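Local coordinates for flagellar protein (Xanthomonas campestris pv. campestris, PDB 3C12) that probably helps build the flagellar hook as its capping and scaffolding protein FlgD, represented here by the C-terminal part with Ig-like and tudor-like domains, at residues A34-G39 with A89-T94; F40-I45 with V53-V58; K30-A35 with A63-F68; V16-V21 with T103-P108. All coordinates share one frame; numbering follows the deposited sequence.

Interactions 1 to 3 build the Ig-like sandwich, and interaction 4 lies where strand 98-115 runs on toward the tudor-like part. Interactions 1 and 3 share Ala34 and Ala35 on strand 29-35, and their centres are about 10 Å apart. The centre of interaction 2 is about 12 Å from the centre of either; it is tied to interaction 1 by a probable hydrogen bond from Asn42 N to Thr90 O and to interaction 3 through the meeting rings of Phe43 and Phe68. Interaction 4 joins interaction 3 through strand 98-115, where Val32 N probably bonds to Tyr104 O; its centre is about 15 Å from that of interaction 2, which it does not touch.

Interaction 1 of 4, residues A34-G39 with A89-T94; sequences AATSAG and ATQTDT
At Ala35 the strand ends, and its small methyl leaves room for the end of the buried Gln91 side chain, which also packs on Ser99 and Leu101 of strand 98-115. Gln91 reaches across because its CG is anti to the backbone N (chi1 -172°) and the chain stays extended beyond it, so the amide arrives beside the loop that begins with Thr36. There the two side chains cross obliquely, with Gln91 CD 3.6 Å from Thr36 OG1; a long, polar-tipped residue suits a place where a strand gives way to a loop. Residues 36-38 carry the chain from strand 29-35 to strand 39-46, that is, from one layer of the Ig-like sandwich to the other. Ser37, with OG anti to its backbone N, lays the hydroxyl alongside Asp93, OG to CB 3.3 Å, and also makes a weak hydrogen bond to Ala38 O. The carboxylate of Asp93 turns elsewhere and accepts a bond from Ala97 N. Ala38 supplies the backbone link: its O accepts from Thr94 N at 3.2 Å, the donor lying above the carbonyl plane. Gly39 opens the next strand as a non-hydrogen-bonded antiparallel partner of Asp93, CA to CA 4.3 Å. Its phi and psi (146°, -134°) together call for glycine, and having no side chain lets Gly39 come this close to Thr92 O and Asp93 CA.

Interaction 2 of 4, residues F40-I45 with V53-V58; sequences FVNFEI and VKQLSV
Val53 N gives a hydrogen bond to Ile45 O (2.9 Å), arriving nearly along the C=O axis. Val53 CB rests 3.6 Å from Ile45 CG2, the two branched side chains crossing obliquely. Lys54 faces the same isoleucine: Ile45 N bonds straight to Lys54 O, while the return bond from Lys54 N to Ile45 O is weak. The long aliphatic chain of Lys54 leads its ammonium away to a weak hydrogen bond with Thr73 OG1 and a long, weak ion pair with Asp71. Gln55 sits on the more polar face with Asn42, Glu44 and Ser57. Bent at chi2, Gln55 folds its CG over the backbone to 4.1 Å from Glu44 CB and crosses Asn42 with the amide planes 55° apart. Leu56 pairs with Phe43 through two backbone hydrogen bonds, and its O lies at the edge of the Phe43 ring, near the ring plane. Ser57 stands opposite Asn42, CA to CA 4.3 Å, where polar groups suit a face open to solvent at Ser57; the Asn42 amide makes a weak bond to Val41 O. Val58 closes the register with two bonds to Val41, lies side by side with it (Val41 CG1 to Val58 CB 4.0 Å), and sends CG2 to within 4.0 Å of Phe43 CE1. With Val53 and Lys54 both set against Ile45, this is an antiparallel beta hairpin of the Ig-like domain carrying a classic beta bulge near its turn.

Interaction 3 of 4, residues K30-A35 with A63-F68; sequences KGVVAA and AGEVSF
Strands 30-35 and 64-68 run antiparallel at 147°, their axes approaching to 4.3 Å, with paired backbone bonds at Gly31-Phe68, Val33-Val66 and Ala35-Gly64, the one from Ala35 N to Gly64 O being weak. Gly31 has the most telling side-chain neighbour: the Phe68 ring reaches across to strand 30-35. Phe68 CG takes the crowded position between the backbone N and the carbonyl carbon (chi1 73°), which lays the ring's face over Gly31, with Gly31 CA 3.7 Å from the centroid of the Phe68 ring in a CH-pi contact. The absence of a side chain at Gly31 lets the ring lie flat on the backbone. The ring also meets Phe43 of strand 39-46, as expected inside the Ig-like sandwich, where the face carrying Val33, Ala35, Val66 and Phe68 looks toward the other layer. Ala35 CB touches Val66 CG2 at 3.6 Å, small and branched groups filling the interior together. On the opposite face Val32 lies between two polar residues. Val32 CG1 meets Ser67 OG at 3.4 Å, and its CB sits 4.0 Å from Glu65 CG, the methylene part of an extended side chain that crosses it obliquely and carries its carboxylate to a salt bridge with Arg136. At the end of the pairing, the phi (144°) and psi of Gly64 together call for glycine; Gly64 N donates to Ala35 O in an almost straight bond of 2.7 Å.

Interaction 4 of 4, residues V16-V21 with T103-P108; sequences VPSAQV and TYVDAP
Val105 is the centre of this contact. Val105 CG2, anti to the carbonyl carbon, points into the bend of residues 18-21 and meets Ser18 CB and Gln20 O, each at 3.4 Å, and Val21 CG1 at 3.8 Å; a compact branched residue fits inside this bend, to which Leu126 adds a further apolar neighbour. Its strand partner Val16 sets CG2 3.8 Å from Val105 O. The two exchange backbone bonds, Val105 N to Val16 O at 2.8 Å being the shorter, and each donor lies in the carbonyl plane. Pro17, which has no N-H to give, stands across from Tyr104, with Pro17 CG 3.6 Å from Tyr104 CE2; Pro17 of the second subunit packs on this proline. Ser18 then ends the pairing: its N donates to Thr103 O, and its O accepts from Thr103 OG1 at 2.8 Å. Ser18 OG, anti to the backbone N (chi1 -175°), reaches forward to Gln20 O at 2.6 Å, on a lone pair, and so bridges residues 18 and 20. Beyond it the backbones of Ala19 and Val21 bond to Ile87 and Tyr85. The chain thus changes partners from strand 98-115 to strand 83-93, resembling the A/A' strand switch of many Ig-like domains.

Interaction 1 of 4, residues A34-G39 with A89-T94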
loop_
_atom_site.group_PDB
_atom_site.type_symbol
_atom_site.label_atom_id
_atom_site.label_comp_id
_atom_site.label_asym_id
_atom_site.label_seq_id
_atom_site.Cartn_x
_atom_site.Cartn_y
_atom_site.Cartn_z
ATOM N N ALA A 34 -6.418 -2.017 7.384
ATOM C CA ALA A 34 -7.681 -2.723 7.478
ATOM C C ALA A 34 -7.491 -4.194 7.816
ATOM O O ALA A 34 -7.137 -4.993 6.954
ATOM C CB ALA A 34 -8.443 -2.574 6.181
ATOM N N ALA A 35 -7.732 -4.533 9.081
ATOM C CA ALA A 35 -7.622 -5.906 9.579
ATOM C C ALA A 35 -8.783 -6.734 9.056
ATOM O O ALA A 35 -9.932 -6.306 9.102
ATOM C CB ALA A 35 -7.629 -5.919 11.096
ATOM N N THR A 36 -8.474 -7.927 8.570
ATOM C CA THR A 36 -9.486 -8.805 8.010
ATOM C C THR A 36 -9.992 -9.847 8.999
ATOM O O THR A 36 -10.856 -10.661 8.673
ATOM C CB THR A 36 -8.935 -9.528 6.782
ATOM O OG1 THR A 36 -7.737 -10.225 7.144
ATOM C CG2 THR A 36 -8.619 -8.535 5.682
ATOM N N SER A 37 -9.456 -9.816 10.212
ATOM C CA SER A 37 -9.852 -10.775 11.228
ATOM C C SER A 37 -9.514 -10.226 12.598
ATOM O O SER A 37 -8.849 -9.205 12.708
ATOM C CB SER A 37 -9.111 -12.099 11.004
ATOM O OG SER A 37 -9.426 -13.056 12.004
ATOM N N ALA A 38 -9.990 -10.892 13.641
ATOM C CA ALA A 38 -9.683 -10.467 14.997
ATOM C C ALA A 38 -8.288 -11.021 15.296
ATOM O O ALA A 38 -7.883 -12.044 14.738
ATOM C CB ALA A 38 -10.707 -11.031 15.968
ATOM N N GLY A 39 -7.550 -10.340 16.163
ATOM C CA GLY A 39 -6.207 -10.783 16.495
ATOM C C GLY A 39 -5.325 -9.584 16.760
ATOM O O GLY A 39 -5.719 -8.678 17.485
ATOM N N ALA A 89 3.149 -3.972 7.622
ATOM C CA ALA A 89 2.154 -4.421 8.576
ATOM C C ALA A 89 1.790 -5.859 8.337
ATOM O O ALA A 89 1.462 -6.260 7.220
ATOM C CB ALA A 89 0.917 -3.560 8.487
ATOM N N THR A 90 1.859 -6.642 9.405
ATOM C CA THR A 90 1.520 -8.048 9.323
ATOM C C THR A 90 0.475 -8.398 10.348
ATOM O O THR A 90 0.619 -8.122 11.540
ATOM C CB THR A 90 2.722 -8.930 9.566
ATOM O OG1 THR A 90 3.807 -8.483 8.746
ATOM C CG2 THR A 90 2.371 -10.384 9.228
ATOM N N GLN A 91 -0.581 -9.023 9.859
ATOM C CA GLN A 91 -1.685 -9.431 10.697
ATOM C C GLN A 91 -1.499 -10.880 11.103
ATOM O O GLN A 91 -0.942 -11.690 10.364
ATOM C CB GLN A 91 -2.999 -9.285 9.929
ATOM C CG GLN A 91 -4.247 -9.495 10.753
ATOM C CD GLN A 91 -5.438 -9.876 9.903
ATOM O OE1 GLN A 91 -5.535 -11.011 9.445
ATOM N NE2 GLN A 91 -6.349 -8.928 9.680
ATOM N N THR A 92 -1.966 -11.179 12.304
ATOM C CA THR A 92 -1.923 -12.518 12.870
ATOM C C THR A 92 -3.295 -12.668 13.508
ATOM O O THR A 92 -3.637 -11.926 14.425
ATOM C CB THR A 92 -0.852 -12.638 13.964
ATOM O OG1 THR A 92 0.448 -12.397 13.406
ATOM C CG2 THR A 92 -0.897 -14.022 14.581
ATOM N N ASP A 93 -4.098 -13.598 13.013
ATOM C CA ASP A 93 -5.430 -13.789 13.578
ATOM C C ASP A 93 -5.396 -14.758 14.754
ATOM O O ASP A 93 -4.347 -15.318 15.085
ATOM C CB ASP A 93 -6.395 -14.317 12.506
ATOM C CG ASP A 93 -5.966 -15.670 11.937
ATOM O OD1 ASP A 93 -6.491 -16.041 10.865
ATOM O OD2 ASP A 93 -5.116 -16.365 12.550
ATOM N N THR A 94 -6.545 -14.926 15.402
ATOM C CA THR A 94 -6.657 -15.871 16.511
ATOM C C THR A 94 -6.655 -17.226 15.781
ATOM O O THR A 94 -7.658 -17.621 15.161
ATOM C CB THR A 94 -7.986 -15.666 17.313
ATOM O OG1 THR A 94 -9.109 -15.677 16.413
ATOM C CG2 THR A 94 -7.952 -14.332 18.071
#

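Interaction 2 of 4, residues F40-I45 with V53-V58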
loop_
_atom_site.group_PDB
_atom_site.type_symbol
_atom_site.label_atom_id
_atom_site.label_comp_id
_atom_site.label_asym_id
_atom_site.label_seq_id
_atom_site.Cartn_x
_atom_site.Cartn_y
_atom_site.Cartn_z
ATOM N N PHE A 40 -4.127 -9.575 16.193
ATOM C CA PHE A 40 -3.233 -8.438 16.369
ATOM C C PHE A 40 -2.462 -8.150 15.090
ATOM O O PHE A 40 -2.305 -9.011 14.231
ATOM C CB PHE A 40 -2.255 -8.658 17.539
ATOM C CG PHE A 40 -1.259 -9.771 17.324
ATOM C CD1 PHE A 40 -1.627 -11.099 17.495
ATOM C CD2 PHE A 40 0.051 -9.486 16.964
ATOM C CE1 PHE A 40 -0.705 -12.119 17.315
ATOM C CE2 PHE A 40 0.978 -10.502 16.780
ATOM C CZ PHE A 40 0.599 -11.819 16.956
ATOM N N VAL A 41 -2.000 -6.919 14.954
ATOM C CA VAL A 41 -1.235 -6.548 13.787
ATOM C C VAL A 41 0.080 -5.954 14.250
ATOM O O VAL A 41 0.115 -5.133 15.161
ATOM C CB VAL A 41 -2.005 -5.539 12.919
ATOM C CG1 VAL A 41 -2.572 -4.452 13.787
ATOM C CG2 VAL A 41 -1.094 -4.953 11.867
ATOM N N ASN A 42 1.167 -6.404 13.637
ATOM C CA ASN A 42 2.491 -5.909 13.981
ATOM C C ASN A 42 3.043 -5.017 12.882
ATOM O O ASN A 42 3.192 -5.437 11.734
ATOM C CB ASN A 42 3.455 -7.072 14.241
ATOM C CG ASN A 42 3.229 -7.728 15.584
ATOM O OD1 ASN A 42 3.889 -8.700 15.926
ATOM N ND2 ASN A 42 2.291 -7.196 16.353
ATOM N N PHE A 43 3.327 -3.774 13.254
ATOM C CA PHE A 43 3.871 -2.789 12.335
ATOM C C PHE A 43 5.365 -2.696 12.572
ATOM O O PHE A 43 5.809 -2.381 13.665
ATOM C CB PHE A 43 3.212 -1.428 12.564
ATOM C CG PHE A 43 1.714 -1.461 12.473
ATOM C CD1 PHE A 43 0.951 -1.936 13.531
ATOM C CD2 PHE A 43 1.066 -1.042 11.320
ATOM C CE1 PHE A 43 -0.433 -1.993 13.441
ATOM C CE2 PHE A 43 -0.317 -1.097 11.222
ATOM C CZ PHE A 43 -1.067 -1.574 12.284
ATOM N N GLU A 44 6.140 -2.985 11.538
ATOM C CA GLU A 44 7.585 -2.944 11.638
ATOM C C GLU A 44 8.172 -1.774 10.857
ATOM O O GLU A 44 7.913 -1.619 9.667
ATOM C CB GLU A 44 8.162 -4.252 11.115
ATOM C CG GLU A 44 9.670 -4.281 11.046
ATOM C CD GLU A 44 10.177 -5.464 10.257
ATOM O OE1 GLU A 44 9.811 -5.578 9.067
ATOM O OE2 GLU A 44 10.936 -6.278 10.824
ATOM N N ILE A 45 8.971 -0.957 11.534
ATOM C CA ILE A 45 9.605 0.196 10.908
ATOM C C ILE A 45 11.065 -0.090 10.554
ATOM O O ILE A 45 11.857 -0.437 11.422
ATOM C CB ILE A 45 9.536 1.429 11.846
ATOM C CG1 ILE A 45 8.147 2.055 11.780
ATOM C CG2 ILE A 45 10.582 2.456 11.452
ATOM C CD1 ILE A 45 7.047 1.116 12.128
ATOM N N VAL A 53 14.230 -0.915 12.966
ATOM C CA VAL A 53 14.208 0.310 13.754
ATOM C C VAL A 53 13.341 0.087 14.992
ATOM O O VAL A 53 13.827 0.154 16.122
ATOM C CB VAL A 53 13.656 1.495 12.946
ATOM C CG1 VAL A 53 13.436 2.698 13.859
ATOM C CG2 VAL A 53 14.619 1.839 11.834
ATOM N N LYS A 54 12.055 -0.172 14.778
ATOM C CA LYS A 54 11.145 -0.430 15.881
ATOM C C LYS A 54 9.988 -1.280 15.399
ATOM O O LYS A 54 9.768 -1.427 14.198
ATOM C CB LYS A 54 10.609 0.872 16.482
ATOM C CG LYS A 54 10.021 0.655 17.869
ATOM C CD LYS A 54 9.681 1.960 18.572
ATOM C CE LYS A 54 9.520 1.761 20.082
ATOM N NZ LYS A 54 9.025 2.978 20.794
ATOM N N GLN A 55 9.247 -1.837 16.348
ATOM C CA GLN A 55 8.109 -2.680 16.024
ATOM C C GLN A 55 6.941 -2.382 16.961
ATOM O O GLN A 55 7.108 -2.268 18.173
ATOM C CB GLN A 55 8.517 -4.146 16.135
ATOM C CG GLN A 55 7.832 -5.065 15.143
ATOM C CD GLN A 55 7.092 -6.184 15.835
ATOM O OE1 GLN A 55 6.965 -7.282 15.301
ATOM N NE2 GLN A 55 6.588 -5.906 17.030
ATOM N N LEU A 56 5.758 -2.243 16.385
ATOM C CA LEU A 56 4.562 -1.949 17.156
ATOM C C LEU A 56 3.588 -3.099 16.991
ATOM O O LEU A 56 3.606 -3.796 15.978
ATOM C CB LEU A 56 3.914 -0.657 16.650
ATOM C CG LEU A 56 4.781 0.602 16.599
ATOM C CD1 LEU A 56 4.146 1.646 15.694
ATOM C CD2 LEU A 56 4.974 1.144 18.006
ATOM N N SER A 57 2.743 -3.300 17.992
ATOM C CA SER A 57 1.754 -4.365 17.937
ATOM C C SER A 57 0.449 -3.789 18.418
ATOM O O SER A 57 0.428 -3.045 19.388
ATOM C CB SER A 57 2.176 -5.529 18.831
ATOM O OG SER A 57 3.456 -6.009 18.456
ATOM N N VAL A 58 -0.642 -4.108 17.733
ATOM C CA VAL A 58 -1.955 -3.593 18.126
ATOM C C VAL A 58 -3.008 -4.678 18.027
ATOM O O VAL A 58 -3.087 -5.383 17.021
ATOM C CB VAL A 58 -2.413 -2.406 17.227
ATOM C CG1 VAL A 58 -3.773 -1.900 17.676
ATOM C CG2 VAL A 58 -1.406 -1.290 17.284
#

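Interaction 3 of 4, residues K30-A35 with A63-F68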
loop_
_atom_site.group_PDB
_atom_site.type_symbol
_atom_site.label_atom_id
_atom_site.label_comp_id
_atom_site.label_asym_id
_atom_site.label_seq_id
_atom_site.Cartn_x
_atom_site.Cartn_y
_atom_site.Cartn_z
ATOM N N LYS A 30 1.474 8.625 12.105
ATOM C CA LYS A 30 0.327 7.773 12.355
ATOM C C LYS A 30 -0.325 7.331 11.055
ATOM O O LYS A 30 -0.062 7.891 9.993
ATOM C CB LYS A 30 -0.698 8.502 13.230
ATOM C CG LYS A 30 -1.326 9.746 12.600
ATOM C CD LYS A 30 -2.440 10.314 13.481
ATOM C CE LYS A 30 -3.078 11.563 12.882
ATOM N NZ LYS A 30 -2.143 12.720 12.836
ATOM N N GLY A 31 -1.180 6.320 11.151
ATOM C CA GLY A 31 -1.862 5.809 9.981
ATOM C C GLY A 31 -2.806 4.698 10.383
ATOM O O GLY A 31 -3.073 4.500 11.569
ATOM N N VAL A 32 -3.310 3.969 9.394
ATOM C CA VAL A 32 -4.239 2.885 9.655
ATOM C C VAL A 32 -4.104 1.753 8.664
ATOM O O VAL A 32 -3.526 1.903 7.595
ATOM C CB VAL A 32 -5.695 3.368 9.600
ATOM C CG1 VAL A 32 -5.947 4.380 10.692
ATOM C CG2 VAL A 32 -5.977 3.971 8.251
ATOM N N VAL A 33 -4.666 0.615 9.040
ATOM C CA VAL A 33 -4.647 -0.583 8.221
ATOM C C VAL A 33 -5.976 -1.300 8.409
ATOM O O VAL A 33 -6.594 -1.207 9.468
ATOM C CB VAL A 33 -3.509 -1.521 8.639
ATOM C CG1 VAL A 33 -3.669 -2.851 7.964
ATOM C CG2 VAL A 33 -2.173 -0.912 8.267
ATOM N N ALA A 34 -6.418 -2.017 7.384
ATOM C CA ALA A 34 -7.681 -2.723 7.478
ATOM C C ALA A 34 -7.491 -4.194 7.816
ATOM O O ALA A 34 -7.137 -4.993 6.954
ATOM C CB ALA A 34 -8.443 -2.574 6.181
ATOM N N ALA A 35 -7.732 -4.533 9.081
ATOM C CA ALA A 35 -7.622 -5.906 9.579
ATOM C C ALA A 35 -8.783 -6.734 9.056
ATOM O O ALA A 35 -9.932 -6.306 9.102
ATOM C CB ALA A 35 -7.629 -5.919 11.096
ATOM N N ALA A 63 -12.481 -7.983 12.603
ATOM C CA ALA A 63 -12.215 -7.415 11.290
ATOM C C ALA A 63 -12.615 -5.946 11.292
ATOM O O ALA A 63 -13.608 -5.557 11.910
ATOM C CB ALA A 63 -12.989 -8.162 10.227
ATOM N N GLY A 64 -11.833 -5.123 10.606
ATOM C CA GLY A 64 -12.138 -3.709 10.559
ATOM C C GLY A 64 -10.865 -2.899 10.550
ATOM O O GLY A 64 -9.774 -3.455 10.456
ATOM N N GLU A 65 -10.999 -1.586 10.659
ATOM C CA GLU A 65 -9.847 -0.706 10.643
ATOM C C GLU A 65 -9.077 -0.795 11.947
ATOM O O GLU A 65 -9.644 -1.059 13.003
ATOM C CB GLU A 65 -10.302 0.736 10.412
ATOM C CG GLU A 65 -9.253 1.636 9.785
ATOM C CD GLU A 65 -9.778 3.027 9.518
ATOM O OE1 GLU A 65 -10.004 3.773 10.491
ATOM O OE2 GLU A 65 -9.974 3.372 8.336
ATOM N N VAL A 66 -7.771 -0.579 11.856
ATOM C CA VAL A 66 -6.895 -0.592 13.012
ATOM C C VAL A 66 -5.838 0.494 12.800
ATOM O O VAL A 66 -5.192 0.546 11.760
ATOM C CB VAL A 66 -6.221 -1.965 13.182
ATOM C CG1 VAL A 66 -5.357 -1.966 14.438
ATOM C CG2 VAL A 66 -7.276 -3.055 13.261
ATOM N N SER A 67 -5.681 1.367 13.790
ATOM C CA SER A 67 -4.723 2.467 13.714
ATOM C C SER A 67 -3.369 2.111 14.298
ATOM O O SER A 67 -3.244 1.168 15.074
ATOM C CB SER A 67 -5.264 3.686 14.460
ATOM O OG SER A 67 -6.560 4.033 14.007
ATOM N N PHE A 68 -2.356 2.883 13.925
ATOM C CA PHE A 68 -1.002 2.671 14.420
ATOM C C PHE A 68 -0.350 4.026 14.634
ATOM O O PHE A 68 -0.756 5.018 14.029
ATOM C CB PHE A 68 -0.182 1.840 13.422
ATOM C CG PHE A 68 0.219 2.585 12.175
ATOM C CD1 PHE A 68 1.236 3.531 12.207
ATOM C CD2 PHE A 68 -0.422 2.339 10.969
ATOM C CE1 PHE A 68 1.603 4.216 11.063
ATOM C CE2 PHE A 68 -0.060 3.020 9.820
ATOM C CZ PHE A 68 0.955 3.961 9.868
#

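Interaction 4 of 4, residues V16-V21 with T103-P108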
loop_
_atom_site.group_PDB
_atom_site.type_symbol
_atom_site.label_atom_id
_atom_site.label_comp_id
_atom_site.label_asym_id
_atom_site.label_seq_id
_atom_site.Cartn_x
_atom_site.Cartn_y
_atom_site.Cartn_z
ATOM N N VAL A 16 -3.443 8.256 2.657
ATOM C CA VAL A 16 -3.035 7.740 1.367
ATOM C C VAL A 16 -2.219 6.473 1.551
ATOM O O VAL A 16 -1.542 6.294 2.562
ATOM C CB VAL A 16 -2.185 8.775 0.605
ATOM C CG1 VAL A 16 -3.024 9.991 0.277
ATOM C CG2 VAL A 16 -0.990 9.181 1.446
ATOM N N PRO A 17 -2.298 5.561 0.579
ATOM C CA PRO A 17 -1.555 4.302 0.628
ATOM C C PRO A 17 -0.070 4.619 0.546
ATOM O O PRO A 17 0.381 5.217 -0.426
ATOM C CB PRO A 17 -2.047 3.564 -0.612
ATOM C CG PRO A 17 -3.424 4.089 -0.792
ATOM C CD PRO A 17 -3.249 5.559 -0.542
ATOM N N SER A 18 0.690 4.229 1.563
ATOM C CA SER A 18 2.120 4.501 1.569
ATOM C C SER A 18 2.893 3.352 2.190
ATOM O O SER A 18 2.473 2.790 3.192
ATOM C CB SER A 18 2.401 5.797 2.337
ATOM O OG SER A 18 3.763 6.159 2.260
ATOM N N ALA A 19 4.017 2.997 1.580
ATOM C CA ALA A 19 4.849 1.920 2.093
ATOM C C ALA A 19 5.812 2.487 3.119
ATOM O O ALA A 19 6.531 1.747 3.778
ATOM C CB ALA A 19 5.620 1.267 0.963
ATOM N N GLN A 20 5.830 3.807 3.253
ATOM C CA GLN A 20 6.707 4.447 4.219
ATOM C C GLN A 20 6.012 5.574 4.963
ATOM O O GLN A 20 4.963 6.053 4.550
ATOM C CB GLN A 20 7.992 4.950 3.535
ATOM C CG GLN A 20 7.806 5.715 2.232
ATOM C CD GLN A 20 9.129 6.051 1.547
ATOM O OE1 GLN A 20 9.965 5.178 1.329
ATOM N NE2 GLN A 20 9.311 7.317 1.196
ATOM N N VAL A 21 6.595 5.967 6.087
ATOM C CA VAL A 21 6.060 7.045 6.911
ATOM C C VAL A 21 7.182 8.055 7.102
ATOM O O VAL A 21 8.340 7.747 6.861
ATOM C CB VAL A 21 5.611 6.528 8.293
ATOM C CG1 VAL A 21 4.558 5.451 8.129
ATOM C CG2 VAL A 21 6.797 5.979 9.048
ATOM N N THR A 103 -0.822 -0.581 4.066
ATOM C CA THR A 103 -0.720 0.525 5.005
ATOM C C THR A 103 -1.164 1.852 4.403
ATOM O O THR A 103 -0.830 2.170 3.263
ATOM C CB THR A 103 0.726 0.679 5.513
ATOM O OG1 THR A 103 1.639 0.401 4.445
ATOM C CG2 THR A 103 0.997 -0.273 6.653
ATOM N N TYR A 104 -1.933 2.614 5.177
ATOM C CA TYR A 104 -2.409 3.925 4.750
ATOM C C TYR A 104 -1.879 4.920 5.746
ATOM O O TYR A 104 -2.161 4.838 6.939
ATOM C CB TYR A 104 -3.942 3.992 4.707
ATOM C CG TYR A 104 -4.551 2.962 3.783
ATOM C CD1 TYR A 104 -4.663 1.625 4.183
ATOM C CD2 TYR A 104 -4.940 3.297 2.487
ATOM C CE1 TYR A 104 -5.139 0.643 3.311
ATOM C CE2 TYR A 104 -5.419 2.320 1.602
ATOM C CZ TYR A 104 -5.512 0.994 2.020
ATOM O OH TYR A 104 -5.940 0.003 1.151
ATOM N N VAL A 105 -1.097 5.864 5.250
ATOM C CA VAL A 105 -0.493 6.858 6.113
ATOM C C VAL A 105 -1.248 8.161 6.157
ATOM O O VAL A 105 -1.764 8.632 5.138
ATOM C CB VAL A 105 0.936 7.157 5.664
ATOM C CG1 VAL A 105 1.558 8.190 6.566
ATOM C CG2 VAL A 105 1.735 5.884 5.661
ATOM N N ASP A 106 -1.307 8.740 7.351
ATOM C CA ASP A 106 -1.965 10.020 7.521
ATOM C C ASP A 106 -0.919 11.127 7.399
ATOM O O ASP A 106 0.139 11.062 8.034
ATOM C CB ASP A 106 -2.653 10.112 8.875
ATOM C CG ASP A 106 -3.304 11.472 9.094
ATOM O OD1 ASP A 106 -2.563 12.452 9.362
ATOM O OD2 ASP A 106 -4.547 11.566 8.974
ATOM N N ALA A 107 -1.224 12.138 6.587
ATOM C CA ALA A 107 -0.301 13.236 6.364
ATOM C C ALA A 107 -1.019 14.529 6.073
ATOM O O ALA A 107 -2.097 14.539 5.476
ATOM C CB ALA A 107 0.623 12.911 5.201
ATOM N N PRO A 108 -0.416 15.652 6.480
ATOM C CA PRO A 108 -1.005 16.970 6.259
ATOM C C PRO A 108 -0.798 17.452 4.816
ATOM O O PRO A 108 0.315 17.406 4.283
ATOM C CB PRO A 108 -0.285 17.827 7.288
ATOM C CG PRO A 108 1.085 17.251 7.274
ATOM C CD PRO A 108 0.834 15.759 7.255
#